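Local atomic coordinates of periplasmic aliphatic sulphonates-binding protein (Escherichia coli, PDB entry 2X26), a protein that serves as the putative periplasmic binding component of an ABC-type transport system that takes up aliphatic sulfonates. Residues A[18-23]-A[34-39]; A[85-90]-A[113-118]; A[162-167]-A[238-243]; A[214-217]-A[222-225]; A[251-256]-A[282-287]. All coordinates share one frame; numbering follows the deposited sequence.

Contact 1. Residues A[18-23]-A[34-39]; sequences LAKSHQ and ISWVEF
In the beta-alpha-beta crossover that joins strand 4-9 to its parallel neighbour 33-38, K20 of helix 14-21 lies across the indole of W36. A tryptophan suits this edge strand because its broad, flat ring gives the aliphatic part of the lysine an apolar surface to lie on. The methylenes of the lysine do the touching. K20 CB stands over the six-membered ring, 3.5 Å from its centroid and only 7° off the ring normal, a CH-pi contact. With CG anti to the backbone N (chi1 176°), the chain then runs on over the five-membered ring, where K20 CG is 3.7 Å from W36 CD2. It travels in the direction opposite to the indole, and K20 CE comes to 3.8 Å from W36 CB. At chi4 the chain bends, and K20 NZ ends 5.6 Å from the five-membered ring centroid, at most a weak cation-pi attraction. I7 of the neighbouring strand 4-9 also touches the tryptophan, and E26 accepts a hydrogen bond from W36 NE1, which probably helps to hold the ring's rotation. At the far rim of the indole, the small A19 brings its CB obliquely to 4.3 Å from W36 CH2.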
# COMPACT_ATOMS: atom_id res chain seq x y z
N LEU A 18 -0.20 10.92 -8.39
CA LEU A 18 -0.96 11.70 -9.38
C LEU A 18 -1.62 12.92 -8.74
O LEU A 18 -1.58 13.99 -9.32
CB LEU A 18 -1.99 10.86 -10.13
CG LEU A 18 -1.35 10.32 -11.41
CD1 LEU A 18 -0.49 9.12 -11.10
CD2 LEU A 18 -2.40 10.00 -12.45
N ALA A 19 -2.17 12.78 -7.52
CA ALA A 19 -2.73 13.96 -6.84
C ALA A 19 -1.66 15.05 -6.64
O ALA A 19 -1.94 16.25 -6.80
CB ALA A 19 -3.34 13.59 -5.46
N LYS A 20 -0.49 14.63 -6.22
CA LYS A 20 0.63 15.55 -5.99
C LYS A 20 1.03 16.26 -7.28
O LYS A 20 1.12 17.49 -7.33
CB LYS A 20 1.82 14.78 -5.37
CG LYS A 20 3.07 15.66 -5.18
CD LYS A 20 4.30 14.79 -4.81
CE LYS A 20 5.54 15.68 -4.56
NZ LYS A 20 6.11 16.28 -5.84
N SER A 21 1.18 15.49 -8.34
CA SER A 21 1.63 16.02 -9.62
C SER A 21 0.64 17.04 -10.16
O SER A 21 1.03 18.09 -10.74
CB SER A 21 1.79 14.89 -10.62
OG SER A 21 2.91 14.10 -10.28
N HIS A 22 -0.66 16.75 -9.99
CA HIS A 22 -1.70 17.65 -10.49
C HIS A 22 -2.07 18.75 -9.53
O HIS A 22 -2.93 19.58 -9.81
CB HIS A 22 -2.93 16.84 -10.93
CG HIS A 22 -2.68 16.02 -12.15
ND1 HIS A 22 -3.03 16.46 -13.40
CD2 HIS A 22 -2.13 14.81 -12.31
CE1 HIS A 22 -2.68 15.54 -14.30
NE2 HIS A 22 -2.15 14.52 -13.66
N GLN A 23 -1.39 18.80 -8.38
CA GLN A 23 -1.64 19.80 -7.35
C GLN A 23 -3.08 19.85 -6.87
O GLN A 23 -3.59 20.88 -6.48
CB GLN A 23 -1.13 21.21 -7.77
CG GLN A 23 0.41 21.16 -7.89
CD GLN A 23 1.05 22.52 -8.10
OE1 GLN A 23 0.36 23.51 -8.22
NE2 GLN A 23 2.38 22.56 -8.14
N ILE A 34 -0.23 21.93 2.55
CA ILE A 34 -0.08 20.56 2.10
C ILE A 34 1.42 20.33 1.90
O ILE A 34 2.10 21.14 1.24
CB ILE A 34 -0.79 20.31 0.75
CG1 ILE A 34 -2.30 20.74 0.79
CG2 ILE A 34 -0.63 18.84 0.34
CD1 ILE A 34 -3.12 20.02 1.91
N SER A 35 1.95 19.26 2.46
CA SER A 35 3.35 18.86 2.19
C SER A 35 3.48 17.34 1.93
O SER A 35 2.66 16.52 2.37
CB SER A 35 4.30 19.28 3.28
OG SER A 35 3.98 18.69 4.51
N TRP A 36 4.49 17.00 1.18
CA TRP A 36 4.61 15.65 0.62
C TRP A 36 6.00 15.14 1.04
O TRP A 36 6.98 15.86 0.90
CB TRP A 36 4.56 15.77 -0.91
CG TRP A 36 3.24 16.22 -1.43
CD1 TRP A 36 2.86 17.50 -1.71
CD2 TRP A 36 2.09 15.39 -1.67
NE1 TRP A 36 1.56 17.50 -2.18
CE2 TRP A 36 1.08 16.22 -2.13
CE3 TRP A 36 1.85 14.03 -1.56
CZ2 TRP A 36 -0.20 15.72 -2.49
CZ3 TRP A 36 0.58 13.52 -1.92
CH2 TRP A 36 -0.42 14.38 -2.39
N VAL A 37 6.06 13.93 1.57
CA VAL A 37 7.31 13.34 1.98
C VAL A 37 7.38 11.95 1.38
O VAL A 37 6.58 11.05 1.74
CB VAL A 37 7.40 13.21 3.54
CG1 VAL A 37 8.76 12.71 3.91
CG2 VAL A 37 7.13 14.57 4.15
N GLU A 38 8.36 11.76 0.51
CA GLU A 38 8.54 10.46 -0.13
C GLU A 38 9.36 9.54 0.77
O GLU A 38 10.43 9.94 1.26
CB GLU A 38 9.25 10.63 -1.47
CG GLU A 38 9.28 9.33 -2.27
CD GLU A 38 10.18 9.45 -3.46
OE1 GLU A 38 11.39 9.26 -3.29
OE2 GLU A 38 9.66 9.74 -4.56
N PHE A 39 8.85 8.34 0.99
CA PHE A 39 9.58 7.32 1.73
C PHE A 39 10.02 6.14 0.85
O PHE A 39 9.32 5.80 -0.12
CB PHE A 39 8.67 6.79 2.86
CG PHE A 39 8.51 7.79 3.96
CD1 PHE A 39 9.39 7.81 5.02
CD2 PHE A 39 7.47 8.72 3.91
CE1 PHE A 39 9.27 8.81 6.05
CE2 PHE A 39 7.31 9.69 4.90
CZ PHE A 39 8.23 9.75 5.97

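Contact 2. Residues A[85-90]-A[113-118]; sequences KAEVIL and GSSSHN
E87, at the start of strand 87-92, reaches across to the first turn of helix 115-126 and is gripped there by S115. The tight part is one short bond: S115 OG donates to E87 OE2 at 2.8 Å, on the syn side of the carboxylate and 25° out of its plane. A bend at chi2 (91°) swings the carboxylate out of the extended line of the chain, and S115 CB then lies 3.4 Å from E87 OE2. The other half is looser. S116 OG keeps 3.4 Å from E87 OE2, and a water lies between them; it donates to E87 OE2 at 2.6 Å, though its approach to the serine is too short to be trusted. Serines suit this turn, being small and able to donate. A valine in place of E87 would probably leave S115 OG without its acceptor and the water without one of its partners. W159 touches E87 and all three serines. S114 is the N-cap, its OG accepting weak bonds from S116 N and H117 N. The contact thus packs the N-capped helix 115-126 on strands 87-92 and 155-159 of a mixed sheet, in one alpha/beta lobe of a two-lobed periplasmic binding protein.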
# COMPACT_ATOMS: atom_id res chain seq x y z
N LYS A 85 -2.84 -9.43 -9.90
CA LYS A 85 -2.04 -9.57 -11.13
C LYS A 85 -0.69 -8.87 -11.08
O LYS A 85 0.11 -9.03 -11.99
CB LYS A 85 -2.82 -9.04 -12.33
CG LYS A 85 -4.07 -9.90 -12.60
CD LYS A 85 -5.01 -9.25 -13.62
CE LYS A 85 -5.76 -10.36 -14.43
NZ LYS A 85 -7.01 -9.91 -15.15
N ALA A 86 -0.46 -8.12 -10.00
CA ALA A 86 0.74 -7.34 -9.80
C ALA A 86 1.72 -8.00 -8.80
O ALA A 86 2.81 -7.50 -8.57
CB ALA A 86 0.29 -5.97 -9.28
N GLU A 87 1.32 -9.10 -8.18
CA GLU A 87 2.15 -9.74 -7.14
C GLU A 87 2.37 -11.20 -7.61
O GLU A 87 1.43 -11.93 -7.72
CB GLU A 87 1.37 -9.65 -5.81
CG GLU A 87 2.11 -10.13 -4.56
CD GLU A 87 2.88 -8.97 -3.89
OE1 GLU A 87 2.27 -7.89 -3.75
OE2 GLU A 87 4.05 -9.17 -3.51
N VAL A 88 3.61 -11.60 -7.89
CA VAL A 88 3.88 -12.86 -8.62
C VAL A 88 5.03 -13.73 -8.10
O VAL A 88 5.91 -13.25 -7.39
CB VAL A 88 4.16 -12.54 -10.11
CG1 VAL A 88 2.96 -11.80 -10.73
CG2 VAL A 88 5.49 -11.72 -10.25
N ILE A 89 5.01 -15.02 -8.47
CA ILE A 89 6.19 -15.87 -8.44
C ILE A 89 6.63 -16.10 -9.89
O ILE A 89 5.82 -16.58 -10.72
CB ILE A 89 5.87 -17.22 -7.76
CG1 ILE A 89 5.37 -17.00 -6.34
CG2 ILE A 89 7.10 -18.17 -7.79
CD1 ILE A 89 4.90 -18.33 -5.62
N LEU A 90 7.87 -15.72 -10.19
CA LEU A 90 8.42 -15.89 -11.52
C LEU A 90 9.36 -17.04 -11.60
O LEU A 90 10.16 -17.27 -10.68
CB LEU A 90 9.23 -14.66 -11.91
CG LEU A 90 8.51 -13.33 -12.07
CD1 LEU A 90 9.57 -12.25 -12.23
CD2 LEU A 90 7.54 -13.34 -13.30
N GLY A 113 9.58 -10.84 5.25
CA GLY A 113 8.64 -9.95 5.90
C GLY A 113 7.82 -9.13 4.94
O GLY A 113 6.96 -8.36 5.37
N SER A 114 8.07 -9.29 3.64
CA SER A 114 7.41 -8.45 2.60
C SER A 114 6.07 -9.04 2.11
O SER A 114 5.67 -10.16 2.48
CB SER A 114 8.36 -8.30 1.41
OG SER A 114 8.40 -9.52 0.71
N SER A 115 5.40 -8.32 1.22
CA SER A 115 4.18 -8.85 0.56
C SER A 115 4.50 -10.17 -0.19
O SER A 115 3.62 -11.04 -0.31
CB SER A 115 3.64 -7.83 -0.42
OG SER A 115 4.67 -7.49 -1.37
N SER A 116 5.73 -10.32 -0.72
CA SER A 116 6.11 -11.58 -1.40
C SER A 116 6.24 -12.77 -0.41
O SER A 116 5.93 -13.90 -0.77
CB SER A 116 7.40 -11.45 -2.22
OG SER A 116 7.20 -10.50 -3.26
N HIS A 117 6.72 -12.50 0.82
CA HIS A 117 6.81 -13.53 1.89
C HIS A 117 5.37 -14.00 2.16
O HIS A 117 5.12 -15.21 2.28
CB HIS A 117 7.49 -12.90 3.13
CG HIS A 117 7.86 -13.86 4.23
ND1 HIS A 117 8.93 -13.64 5.08
CD2 HIS A 117 7.26 -14.99 4.68
CE1 HIS A 117 8.98 -14.61 5.99
NE2 HIS A 117 7.99 -15.45 5.75
N ASN A 118 4.40 -13.07 2.22
CA ASN A 118 3.02 -13.43 2.50
C ASN A 118 2.47 -14.27 1.34
O ASN A 118 1.85 -15.32 1.56
CB ASN A 118 2.18 -12.15 2.73
CG ASN A 118 0.74 -12.42 3.00
OD1 ASN A 118 0.39 -13.12 3.97
ND2 ASN A 118 -0.15 -11.84 2.19
O HOH W 1 5.25 -11.29 -4.50

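Contact 3. Residues A[162-167]-A[238-243]; sequences YYSAAL and IASYLD
S164 and S240 face each other where two helices meet, and their hydroxyls lie 3.0 Å apart, S164 OG to S240 OG. The spacing suits a hydrogen bond, but the S240 proton has another acceptor within reach, so the bond is not settled. The torsions bring the two groups together from different directions: S240 OG is anti to its own nitrogen (chi1 -176°), whereas S164 OG sits beside its nitrogen (chi1 -70°). Behind the hydroxyls the carbons pack as well, with S164 CB 3.8 Å from S240 CB. S164 OG also comes to 3.4 Å from Y241 N, but at a poor angle, so no bond is made there. L167 CD2 only grazes the pair, 4.4 Å from S240 OG. Serine suits both places: its short side chain lets the CA atoms of S164 and S240 come within 6.0 Å, while the axes of the two helix segments pass at 8.8 Å with 126° between their directions.

Farther out, D160, one turn earlier in the chain, hydrogen-bonds S164 OG through OD1; it is the stronger partner of that hydroxyl and probably orients it. Y241 lies against K83, D160 and P161, and a glycerol, probably from crystallisation, rests near its side chain. Nearby, Y163 stacks on H244, and D243 is salt-bridged to R220. The contact thus joins helix 162-169, which follows strand 155-159 of one sheet, to helix 235-243, which follows helix 220-231: a helix-helix crossing made close by two serines within a two-lobed periplasmic binding protein.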
# COMPACT_ATOMS: atom_id res chain seq x y z
N TYR A 162 9.02 -4.32 -10.43
CA TYR A 162 10.10 -5.26 -10.71
C TYR A 162 9.60 -6.37 -11.63
O TYR A 162 10.32 -6.83 -12.51
CB TYR A 162 10.59 -5.93 -9.43
CG TYR A 162 11.23 -4.97 -8.43
CD1 TYR A 162 10.56 -4.63 -7.26
CD2 TYR A 162 12.49 -4.44 -8.64
CE1 TYR A 162 11.12 -3.76 -6.33
CE2 TYR A 162 13.07 -3.55 -7.70
CZ TYR A 162 12.35 -3.25 -6.54
OH TYR A 162 12.91 -2.42 -5.58
N TYR A 163 8.38 -6.82 -11.34
CA TYR A 163 7.75 -7.88 -12.09
C TYR A 163 7.69 -7.44 -13.56
O TYR A 163 8.21 -8.16 -14.43
CB TYR A 163 6.36 -8.18 -11.51
CG TYR A 163 5.37 -8.80 -12.47
CD1 TYR A 163 5.79 -9.74 -13.43
CD2 TYR A 163 4.01 -8.51 -12.39
CE1 TYR A 163 4.89 -10.32 -14.32
CE2 TYR A 163 3.10 -9.11 -13.27
CZ TYR A 163 3.54 -9.99 -14.23
OH TYR A 163 2.61 -10.57 -15.09
N SER A 164 7.12 -6.26 -13.82
CA SER A 164 6.93 -5.84 -15.20
C SER A 164 8.28 -5.64 -15.86
O SER A 164 8.44 -5.96 -17.04
CB SER A 164 6.12 -4.55 -15.33
OG SER A 164 4.73 -4.73 -14.97
N ALA A 165 9.25 -5.13 -15.10
CA ALA A 165 10.58 -4.92 -15.70
C ALA A 165 11.22 -6.25 -16.14
O ALA A 165 11.80 -6.33 -17.24
CB ALA A 165 11.51 -4.16 -14.73
N ALA A 166 11.10 -7.29 -15.30
CA ALA A 166 11.65 -8.62 -15.59
C ALA A 166 10.90 -9.23 -16.77
O ALA A 166 11.50 -9.86 -17.67
CB ALA A 166 11.52 -9.52 -14.37
N LEU A 167 9.59 -9.08 -16.76
CA LEU A 167 8.75 -9.63 -17.81
C LEU A 167 9.13 -9.12 -19.20
O LEU A 167 9.22 -9.91 -20.16
CB LEU A 167 7.26 -9.31 -17.52
CG LEU A 167 6.20 -9.91 -18.44
CD1 LEU A 167 6.19 -11.45 -18.39
CD2 LEU A 167 4.83 -9.38 -18.15
N ILE A 238 6.00 1.00 -17.39
CA ILE A 238 4.86 1.70 -16.73
C ILE A 238 3.54 1.25 -17.35
O ILE A 238 2.54 1.08 -16.62
CB ILE A 238 4.98 3.22 -16.86
CG1 ILE A 238 6.29 3.71 -16.21
CG2 ILE A 238 3.78 3.95 -16.24
CD1 ILE A 238 6.45 3.24 -14.77
N ALA A 239 3.51 1.09 -18.68
CA ALA A 239 2.29 0.63 -19.35
C ALA A 239 1.84 -0.74 -18.79
O ALA A 239 0.67 -0.93 -18.46
CB ALA A 239 2.50 0.53 -20.86
N SER A 240 2.78 -1.69 -18.72
CA SER A 240 2.57 -3.03 -18.15
C SER A 240 2.14 -2.91 -16.70
O SER A 240 1.17 -3.56 -16.26
CB SER A 240 3.87 -3.82 -18.24
OG SER A 240 3.72 -5.17 -17.80
N TYR A 241 2.84 -2.07 -15.94
CA TYR A 241 2.50 -1.83 -14.55
C TYR A 241 1.04 -1.38 -14.35
O TYR A 241 0.31 -1.95 -13.49
CB TYR A 241 3.43 -0.75 -14.00
CG TYR A 241 3.16 -0.34 -12.59
CD1 TYR A 241 3.73 -1.02 -11.54
CD2 TYR A 241 2.32 0.73 -12.32
CE1 TYR A 241 3.45 -0.63 -10.20
CE2 TYR A 241 2.06 1.14 -11.02
CZ TYR A 241 2.62 0.46 -9.98
OH TYR A 241 2.37 0.92 -8.71
N LEU A 242 0.58 -0.42 -15.14
CA LEU A 242 -0.82 0.05 -15.03
C LEU A 242 -1.80 -1.03 -15.47
O LEU A 242 -2.89 -1.18 -14.87
CB LEU A 242 -1.01 1.33 -15.88
CG LEU A 242 -0.29 2.58 -15.36
CD1 LEU A 242 -0.72 3.69 -16.35
CD2 LEU A 242 -0.74 2.97 -13.92
N ASP A 243 -1.43 -1.82 -16.48
CA ASP A 243 -2.28 -2.90 -16.96
C ASP A 243 -2.50 -4.04 -15.90
O ASP A 243 -3.42 -4.84 -16.05
CB ASP A 243 -1.70 -3.49 -18.24
CG ASP A 243 -1.90 -2.59 -19.43
OD1 ASP A 243 -2.76 -1.67 -19.33
OD2 ASP A 243 -1.21 -2.83 -20.48

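Contact 4. Residues A[214-217]-A[222-225]; sequences ALTR and QSIA
S223 turns toward L215 and T216, close to the tight connection between helix 199-218 and helix 220-231. From its CB outward the side chain meets the preceding helix at every atom. S223 CB lies 3.8 Å from T216 CA, and the methyl T216 CG2 approaches the same carbon at 4.2 Å. The torsion of S223 (chi1 -63°) then lays OG beside its own nitrogen and toward the backbone of L215 and T216. There S223 OG comes to 3.0 Å from L215 O and 3.5 Å from T216 CA, while L215 CB is 4.0 Å from S223 OG. The approach to L215 O is close and polar, but the hydroxyl already has its hydrogen-bond partner in Q219 O, one turn earlier in the chain. Serine, being small, suits a place where its CA lies 5.3 Å from the CA of T216. T216 brings a methyl to the joint and puts its OG1 to use elsewhere, in a hydrogen bond with D213 O. The first helix is kinked here: the N atoms of T216 and R217 make no bond to the turn before, and R217 N bonds A214 O at 2.9 Å, three residues back. The joint is buried between two other helices, with L18 of helix 14-21 against L215, T216 and S223, and L242 of helix 235-243 against T216 and I224.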
# COMPACT_ATOMS: atom_id res chain seq x y z
N ALA A 214 -7.81 7.65 -10.95
CA ALA A 214 -8.61 7.46 -12.18
C ALA A 214 -8.01 8.14 -13.43
O ALA A 214 -8.33 7.77 -14.59
CB ALA A 214 -9.96 7.94 -11.95
N LEU A 215 -7.18 9.16 -13.20
CA LEU A 215 -6.45 9.79 -14.30
C LEU A 215 -5.58 8.80 -15.03
O LEU A 215 -5.29 9.01 -16.20
CB LEU A 215 -5.60 10.99 -13.81
CG LEU A 215 -6.43 12.12 -13.15
CD1 LEU A 215 -5.48 13.18 -12.57
CD2 LEU A 215 -7.46 12.78 -14.10
N THR A 216 -5.12 7.73 -14.34
CA THR A 216 -4.31 6.72 -15.03
C THR A 216 -5.13 6.02 -16.12
O THR A 216 -4.54 5.44 -17.04
CB THR A 216 -3.69 5.64 -14.11
OG1 THR A 216 -4.73 4.84 -13.53
CG2 THR A 216 -2.82 6.28 -13.04
N ARG A 217 -6.46 6.06 -16.03
CA ARG A 217 -7.30 5.51 -17.11
C ARG A 217 -7.77 6.60 -18.07
O ARG A 217 -7.74 6.43 -19.30
CB ARG A 217 -8.51 4.75 -16.56
CG ARG A 217 -9.38 4.12 -17.63
CD ARG A 217 -10.61 3.45 -17.04
NE ARG A 217 -11.38 2.70 -18.04
CZ ARG A 217 -12.18 1.69 -17.74
NH1 ARG A 217 -12.31 1.31 -16.47
NH2 ARG A 217 -12.85 1.05 -18.69
N GLN A 222 -0.63 10.72 -20.55
CA GLN A 222 -0.02 11.72 -19.67
C GLN A 222 0.45 11.04 -18.39
O GLN A 222 1.55 11.34 -17.89
CB GLN A 222 -1.03 12.79 -19.35
CG GLN A 222 -0.64 13.69 -18.21
CD GLN A 222 -1.75 14.65 -17.83
OE1 GLN A 222 -2.75 14.27 -17.17
NE2 GLN A 222 -1.60 15.90 -18.26
N SER A 223 -0.37 10.12 -17.88
CA SER A 223 -0.04 9.49 -16.59
C SER A 223 1.18 8.53 -16.76
O SER A 223 2.07 8.42 -15.89
CB SER A 223 -1.26 8.73 -16.05
OG SER A 223 -2.36 9.59 -15.78
N ILE A 224 1.29 7.89 -17.92
CA ILE A 224 2.44 7.02 -18.16
C ILE A 224 3.72 7.85 -18.21
O ILE A 224 4.75 7.46 -17.62
CB ILE A 224 2.25 6.17 -19.46
CG1 ILE A 224 1.27 5.03 -19.17
CG2 ILE A 224 3.65 5.71 -20.00
CD1 ILE A 224 0.81 4.29 -20.49
N ALA A 225 3.66 9.00 -18.86
CA ALA A 225 4.82 9.87 -18.94
C ALA A 225 5.24 10.35 -17.54
O ALA A 225 6.44 10.31 -17.17
CB ALA A 225 4.51 11.05 -19.86

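Contact 5. Residues A[251-256]-A[282-287]; sequences KPVNAE and QRIWQP
V253 and I284 form the apolar centre of a contact between two largely irregular segments, both bonded through their backbones to strand 74-80. Their branches meet obliquely: V253 CG1 lies 3.8 Å from I284 CD1, and V253 CB is 3.9 Å from I284 CG2. In V253, CG1 is anti to the backbone N (chi1 -170°), which points that methyl at the isoleucine. I284 CG2 also lies 3.8 Å from V253 O. Branched residues suit such a place, since each offers two carbon branches for the other to pack on. A serine in place of I284 would probably open a gap against V253 and leave its CG1 methyl without its neighbour.

A second apolar pair lies beside it. The prolines P252 and P287 meet at about a right angle, with P252 CB 3.7 Å from P287 CG. The closed rings have little freedom to turn, so the pair meets with nearly fixed shapes. Within segment 282-287, P287 CA also sits 3.5 Å above the plane of the W285 indole, toward its rim.

Polar bonding comes through one water. It accepts from V253 N at 3.0 Å and can donate to W285 O at 2.7 Å, although other acceptors compete for its protons. Beyond the contact, K251 bonds V79 and R283 and W285 bond Y76 through the backbone, and N254 OD1 caps V257 N of the following helix.

The direct contact is therefore apolar packing centred on buried V253, while the polar link, V253 N to W285 O, passes through a water and the strand is reached by backbone bonds.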
# COMPACT_ATOMS: atom_id res chain seq x y z
N LYS A 251 -12.15 3.20 -0.07
CA LYS A 251 -13.36 3.03 0.73
C LYS A 251 -13.05 2.89 2.21
O LYS A 251 -11.97 2.48 2.61
CB LYS A 251 -14.08 1.74 0.26
CG LYS A 251 -14.47 1.72 -1.21
CD LYS A 251 -15.19 0.38 -1.52
CE LYS A 251 -15.60 0.26 -2.99
NZ LYS A 251 -16.64 -0.80 -3.08
N PRO A 252 -14.05 3.21 3.06
CA PRO A 252 -13.90 2.81 4.45
C PRO A 252 -13.64 1.32 4.51
O PRO A 252 -14.10 0.57 3.63
CB PRO A 252 -15.28 3.11 5.06
CG PRO A 252 -15.96 4.02 4.10
CD PRO A 252 -15.39 3.72 2.74
N VAL A 253 -12.86 0.90 5.50
CA VAL A 253 -12.53 -0.49 5.71
C VAL A 253 -13.73 -1.24 6.26
O VAL A 253 -14.19 -0.96 7.37
CB VAL A 253 -11.34 -0.60 6.68
CG1 VAL A 253 -10.81 -2.04 6.72
CG2 VAL A 253 -10.19 0.33 6.21
N ASN A 254 -14.25 -2.19 5.49
CA ASN A 254 -15.43 -2.95 5.91
C ASN A 254 -15.08 -4.20 6.73
O ASN A 254 -13.90 -4.51 6.93
CB ASN A 254 -16.34 -3.25 4.70
CG ASN A 254 -15.77 -4.30 3.74
OD1 ASN A 254 -14.90 -5.10 4.10
ND2 ASN A 254 -16.31 -4.33 2.52
N ALA A 255 -16.10 -4.91 7.21
CA ALA A 255 -15.91 -6.11 8.05
C ALA A 255 -15.14 -7.23 7.35
O ALA A 255 -14.34 -7.93 7.99
CB ALA A 255 -17.30 -6.65 8.46
N GLU A 256 -15.42 -7.40 6.06
CA GLU A 256 -14.76 -8.41 5.24
C GLU A 256 -13.25 -8.15 5.12
O GLU A 256 -12.40 -9.05 5.30
CB GLU A 256 -15.40 -8.49 3.84
CG GLU A 256 -14.82 -9.56 2.96
CD GLU A 256 -15.48 -9.67 1.58
OE1 GLU A 256 -16.69 -9.39 1.45
OE2 GLU A 256 -14.76 -10.06 0.64
N GLN A 282 -9.79 -3.15 16.19
CA GLN A 282 -9.63 -2.00 17.11
C GLN A 282 -8.95 -0.81 16.40
O GLN A 282 -9.12 0.36 16.81
CB GLN A 282 -8.82 -2.46 18.36
CG GLN A 282 -8.76 -1.47 19.57
CD GLN A 282 -7.74 -0.33 19.48
OE1 GLN A 282 -6.64 -0.46 18.88
NE2 GLN A 282 -8.09 0.80 20.09
N ARG A 283 -8.20 -1.11 15.32
CA ARG A 283 -7.45 -0.12 14.56
C ARG A 283 -8.19 0.39 13.33
O ARG A 283 -7.62 1.14 12.56
CB ARG A 283 -6.08 -0.68 14.13
CG ARG A 283 -5.16 -1.12 15.27
CD ARG A 283 -4.76 0.04 16.18
NE ARG A 283 -3.46 -0.22 16.81
CZ ARG A 283 -3.26 -1.04 17.85
NH1 ARG A 283 -4.26 -1.73 18.37
NH2 ARG A 283 -2.03 -1.19 18.35
N ILE A 284 -9.45 -0.03 13.13
CA ILE A 284 -10.24 0.43 11.99
C ILE A 284 -10.95 1.74 12.36
O ILE A 284 -11.62 1.82 13.39
CB ILE A 284 -11.16 -0.70 11.46
CG1 ILE A 284 -10.28 -1.72 10.73
CG2 ILE A 284 -12.18 -0.16 10.47
CD1 ILE A 284 -10.95 -2.98 10.38
N TRP A 285 -10.71 2.80 11.57
CA TRP A 285 -11.40 4.07 11.77
C TRP A 285 -12.77 4.01 11.13
O TRP A 285 -12.89 3.70 9.92
CB TRP A 285 -10.58 5.23 11.23
CG TRP A 285 -11.22 6.61 11.37
CD1 TRP A 285 -11.51 7.26 12.52
CD2 TRP A 285 -11.64 7.48 10.29
NE1 TRP A 285 -12.10 8.49 12.25
CE2 TRP A 285 -12.17 8.65 10.88
CE3 TRP A 285 -11.60 7.38 8.89
CZ2 TRP A 285 -12.66 9.74 10.12
CZ3 TRP A 285 -12.08 8.45 8.11
CH2 TRP A 285 -12.62 9.62 8.73
N GLN A 286 -13.80 4.21 11.97
CA GLN A 286 -15.16 4.43 11.48
C GLN A 286 -15.27 5.90 11.05
O GLN A 286 -15.07 6.81 11.87
CB GLN A 286 -16.17 4.09 12.58
CG GLN A 286 -16.10 2.63 13.01
CD GLN A 286 -16.65 1.69 11.95
OE1 GLN A 286 -17.84 1.71 11.66
NE2 GLN A 286 -15.78 0.84 11.37
N PRO A 287 -15.56 6.13 9.76
CA PRO A 287 -15.53 7.50 9.29
C PRO A 287 -16.56 8.37 10.03
O PRO A 287 -17.68 7.91 10.31
CB PRO A 287 -15.86 7.36 7.80
CG PRO A 287 -15.42 5.99 7.45
CD PRO A 287 -15.64 5.15 8.64
O HOH W 2 -12.04 2.97 7.48

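Overall arrangement
Contact 4 is the buried one; the other four are only partly so. Contacts 1, 3 and 4 form a continuous series: L18 of contact 1 packs on L215 and S223 of contact 4, and L242 of contact 3 packs on I224 and T216. Contact 2 joins contact 3 where V88 and L90 meet Y163. Contact 5 stands apart, its nearest atoms about 13 Å or more from any other contact. Contacts 1 and 2 each set a helix against a strand, but of different sheets and by different means, an indole face in one and a carboxylate in the other. Contacts 3 and 4 pack helices through serines, and contact 5 relies on apolar loop residues.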